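Local structure of peptide chain release factor subunit 1 (3IR9) at residues L26-F37 with V137-Q148. The protein probably directs the termination of translation at the stop codons UAA, UAG and UGA, the present chain being its C-terminal domain. Residues are numbered along the deposited sequence; the frame is centred on the assembly and turned at random.
Sequences LMGQKNAVRDFF and VFVSTDFDEGSQ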
# COMPACT_ATOMS: atom_id res chain seq x y z
N LEU A 26 14.75 -4.98 -0.58
CA LEU A 26 15.01 -4.90 0.86
C LEU A 26 16.38 -5.45 1.22
O LEU A 26 16.97 -5.03 2.22
CB LEU A 26 13.91 -5.60 1.66
CG LEU A 26 12.71 -4.72 2.01
CD1 LEU A 26 13.09 -3.74 3.12
CD2 LEU A 26 12.17 -3.98 0.79
N MSE A 27 16.88 -6.39 0.43
CA MSE A 27 18.24 -6.86 0.62
C MSE A 27 19.23 -5.71 0.38
O MSE A 27 20.18 -5.52 1.14
CB MSE A 27 18.54 -8.05 -0.29
CG MSE A 27 17.87 -9.35 0.14
SE MSE A 27 18.51 -10.90 -0.86
CE MSE A 27 17.04 -12.11 -0.44
N GLY A 28 18.99 -4.94 -0.68
CA GLY A 28 19.79 -3.77 -0.97
C GLY A 28 19.61 -2.65 0.05
O GLY A 28 20.57 -1.99 0.44
N GLN A 29 18.37 -2.45 0.49
CA GLN A 29 18.05 -1.43 1.49
C GLN A 29 18.68 -1.73 2.85
O GLN A 29 19.13 -0.83 3.55
CB GLN A 29 16.54 -1.26 1.65
CG GLN A 29 15.80 -0.84 0.39
CD GLN A 29 14.33 -0.56 0.66
OE1 GLN A 29 13.93 -0.34 1.80
NE2 GLN A 29 13.51 -0.56 -0.40
N LYS A 30 18.69 -3.01 3.23
CA LYS A 30 19.32 -3.43 4.48
C LYS A 30 20.82 -3.19 4.43
O LYS A 30 21.34 -2.36 5.17
CB LYS A 30 19.06 -4.91 4.74
CG LYS A 30 17.68 -5.21 5.31
CD LYS A 30 17.58 -6.68 5.73
CE LYS A 30 16.25 -6.98 6.41
NZ LYS A 30 16.26 -8.33 7.04
N ASN A 31 21.50 -3.92 3.55
CA ASN A 31 22.95 -3.79 3.39
C ASN A 31 23.42 -2.35 3.30
O ASN A 31 24.51 -2.01 3.75
CB ASN A 31 23.43 -4.56 2.16
CG ASN A 31 23.28 -6.06 2.31
OD1 ASN A 31 23.51 -6.82 1.36
ND2 ASN A 31 22.89 -6.49 3.50
N ALA A 32 22.58 -1.49 2.72
CA ALA A 32 22.92 -0.08 2.56
C ALA A 32 22.92 0.67 3.89
O ALA A 32 23.85 1.43 4.18
CB ALA A 32 21.99 0.58 1.56
N VAL A 33 21.87 0.49 4.69
CA VAL A 33 21.82 1.09 6.02
C VAL A 33 23.00 0.57 6.82
O VAL A 33 23.71 1.32 7.49
CB VAL A 33 20.50 0.79 6.76
CG1 VAL A 33 20.48 1.51 8.10
CG2 VAL A 33 19.30 1.20 5.92
N ARG A 34 23.22 -0.74 6.73
CA ARG A 34 24.30 -1.41 7.45
C ARG A 34 25.67 -0.86 7.04
O ARG A 34 26.53 -0.61 7.89
CB ARG A 34 24.20 -2.93 7.26
CG ARG A 34 22.93 -3.54 7.87
CD ARG A 34 22.21 -4.49 6.92
NE ARG A 34 22.39 -5.91 7.25
CZ ARG A 34 21.57 -6.59 8.05
NH1 ARG A 34 20.54 -5.98 8.62
NH2 ARG A 34 21.80 -7.87 8.29
N ASP A 35 25.86 -0.66 5.74
CA ASP A 35 27.11 -0.10 5.23
C ASP A 35 27.30 1.35 5.70
O ASP A 35 28.42 1.79 5.92
CB ASP A 35 27.19 -0.23 3.70
CG ASP A 35 27.39 -1.68 3.24
OD1 ASP A 35 27.50 -2.59 4.09
OD2 ASP A 35 27.45 -1.91 2.01
N PHE A 36 26.19 2.07 5.88
CA PHE A 36 26.25 3.39 6.49
C PHE A 36 26.73 3.28 7.92
O PHE A 36 27.61 4.02 8.36
CB PHE A 36 24.89 4.07 6.47
CG PHE A 36 24.78 5.20 7.45
CD1 PHE A 36 25.49 6.38 7.25
CD2 PHE A 36 23.97 5.10 8.56
CE1 PHE A 36 25.39 7.42 8.14
CE2 PHE A 36 23.86 6.15 9.45
CZ PHE A 36 24.58 7.31 9.24
N PHE A 37 26.12 2.34 8.65
CA PHE A 37 26.49 2.07 10.03
C PHE A 37 27.97 1.66 10.13
O PHE A 37 28.72 2.21 10.94
CB PHE A 37 25.60 0.97 10.63
CG PHE A 37 24.19 1.42 10.96
CD1 PHE A 37 23.94 2.66 11.54
CD2 PHE A 37 23.11 0.57 10.73
CE1 PHE A 37 22.65 3.05 11.85
CE2 PHE A 37 21.81 0.96 11.05
CZ PHE A 37 21.58 2.21 11.61
N VAL A 137 19.42 5.55 -2.67
CA VAL A 137 18.77 4.41 -2.01
C VAL A 137 17.64 4.84 -1.08
O VAL A 137 17.78 5.80 -0.32
CB VAL A 137 19.78 3.60 -1.17
CG1 VAL A 137 19.04 2.63 -0.26
CG2 VAL A 137 20.76 2.87 -2.06
N PHE A 138 16.51 4.13 -1.13
CA PHE A 138 15.38 4.41 -0.26
C PHE A 138 15.26 3.35 0.83
O PHE A 138 15.71 2.22 0.65
CB PHE A 138 14.09 4.51 -1.06
CG PHE A 138 14.09 5.63 -2.07
CD1 PHE A 138 13.72 6.91 -1.70
CD2 PHE A 138 14.47 5.40 -3.38
CE1 PHE A 138 13.72 7.95 -2.63
CE2 PHE A 138 14.48 6.43 -4.31
CZ PHE A 138 14.10 7.71 -3.93
N VAL A 139 14.65 3.72 1.96
CA VAL A 139 14.58 2.80 3.08
C VAL A 139 13.20 2.79 3.74
O VAL A 139 12.84 3.71 4.46
CB VAL A 139 15.65 3.13 4.15
CG1 VAL A 139 15.49 2.22 5.33
CG2 VAL A 139 17.05 2.98 3.57
N SER A 140 12.44 1.73 3.47
CA SER A 140 11.13 1.58 4.08
C SER A 140 11.27 1.59 5.58
O SER A 140 12.31 1.20 6.12
CB SER A 140 10.47 0.27 3.65
OG SER A 140 10.92 -0.80 4.46
N THR A 141 10.23 2.05 6.25
CA THR A 141 10.22 2.14 7.70
C THR A 141 9.75 0.83 8.31
O THR A 141 8.79 0.79 9.08
CB THR A 141 9.26 3.24 8.14
OG1 THR A 141 9.20 3.29 9.57
CG2 THR A 141 7.86 2.97 7.58
N ASP A 142 10.41 -0.26 7.95
CA ASP A 142 10.00 -1.58 8.42
C ASP A 142 11.06 -2.24 9.29
O ASP A 142 10.92 -2.29 10.52
CB ASP A 142 9.61 -2.47 7.24
CG ASP A 142 8.50 -1.87 6.38
OD1 ASP A 142 7.97 -0.80 6.74
OD2 ASP A 142 8.17 -2.46 5.34
N PHE A 143 12.12 -2.75 8.67
CA PHE A 143 13.21 -3.36 9.43
C PHE A 143 13.87 -2.33 10.34
O PHE A 143 13.86 -1.14 10.04
CB PHE A 143 14.25 -4.01 8.50
CG PHE A 143 14.87 -3.06 7.52
CD1 PHE A 143 14.11 -2.51 6.49
CD2 PHE A 143 16.20 -2.72 7.61
CE1 PHE A 143 14.68 -1.64 5.58
CE2 PHE A 143 16.78 -1.85 6.70
CZ PHE A 143 16.02 -1.31 5.69
N ASP A 144 14.42 -2.79 11.46
CA ASP A 144 14.88 -1.86 12.48
C ASP A 144 15.80 -0.83 11.85
O ASP A 144 15.63 0.37 12.05
CB ASP A 144 15.58 -2.60 13.62
CG ASP A 144 15.53 -1.83 14.94
OD1 ASP A 144 14.54 -1.11 15.17
OD2 ASP A 144 16.49 -1.94 15.74
N GLU A 145 16.76 -1.31 11.08
CA GLU A 145 17.72 -0.45 10.41
C GLU A 145 16.99 0.71 9.74
O GLU A 145 17.29 1.87 10.00
CB GLU A 145 18.50 -1.26 9.37
CG GLU A 145 19.17 -2.53 9.91
CD GLU A 145 18.19 -3.66 10.18
OE1 GLU A 145 17.50 -3.65 11.22
OE2 GLU A 145 18.12 -4.59 9.35
N GLY A 146 16.02 0.38 8.89
CA GLY A 146 15.23 1.38 8.20
C GLY A 146 14.33 2.17 9.12
O GLY A 146 13.81 3.23 8.76
N SER A 147 14.14 1.64 10.32
CA SER A 147 13.37 2.33 11.34
C SER A 147 14.26 3.36 12.04
O SER A 147 13.92 4.54 12.11
CB SER A 147 12.79 1.33 12.34
OG SER A 147 11.52 1.76 12.78
N GLN A 148 15.41 2.91 12.53
CA GLN A 148 16.37 3.81 13.16
C GLN A 148 16.76 4.94 12.20
O GLN A 148 16.92 6.08 12.62
CB GLN A 148 17.61 3.05 13.63
CG GLN A 148 17.31 2.05 14.74
CD GLN A 148 18.51 1.80 15.65
OE1 GLN A 148 19.65 1.76 15.20
NE2 GLN A 148 18.24 1.65 16.94
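Gln29 makes the one hydrogen bond between helix 26-37 and segment 137-148: Ser140 N donates to Gln29 OE1 at 3.0 Å, nearly straight (165°) though tilted from the carbonyl plane. With CG beside the backbone N and the chain extended beyond it, the amide runs past Phe138 O to the end of strand 137-139. Replacing Gln29 with an alanine would take away this acceptor, and Ser140 N would probably be left without its mate while a gap opened beside Phe138 O.

Electrostatic pairing lies further along the helix, where a salt bridge joins Arg34 NH1 to Glu145 OE2 (2.9 Å), the carboxylate meeting the guanidinium edge with the planes 48° apart. Glu145 is also a knob among Lys30, Val33, Arg34 and Phe37, its CB 3.6 Å from Val33 CG1.

Apolar contacts centre on Phe143, the N-cap residue of helix 144-151. Lys30 CG lies over one face of the Phe143 ring, 4.0 Å from its centroid, a CH-pi contact; Val33 CG2 comes to the edge and Leu26 CD1 approaches Phe143 CE1 obliquely at 3.6 Å. Val33 CG2 also meets Val139 CG2 (3.7 Å).

The axis of helix 26-37 crosses that of strand 137-139 at -95°, packing the helix against 135-139, an outermost strand of its sheet within this chain, and the following helix in the alpha/beta part of eRF1 domain 3.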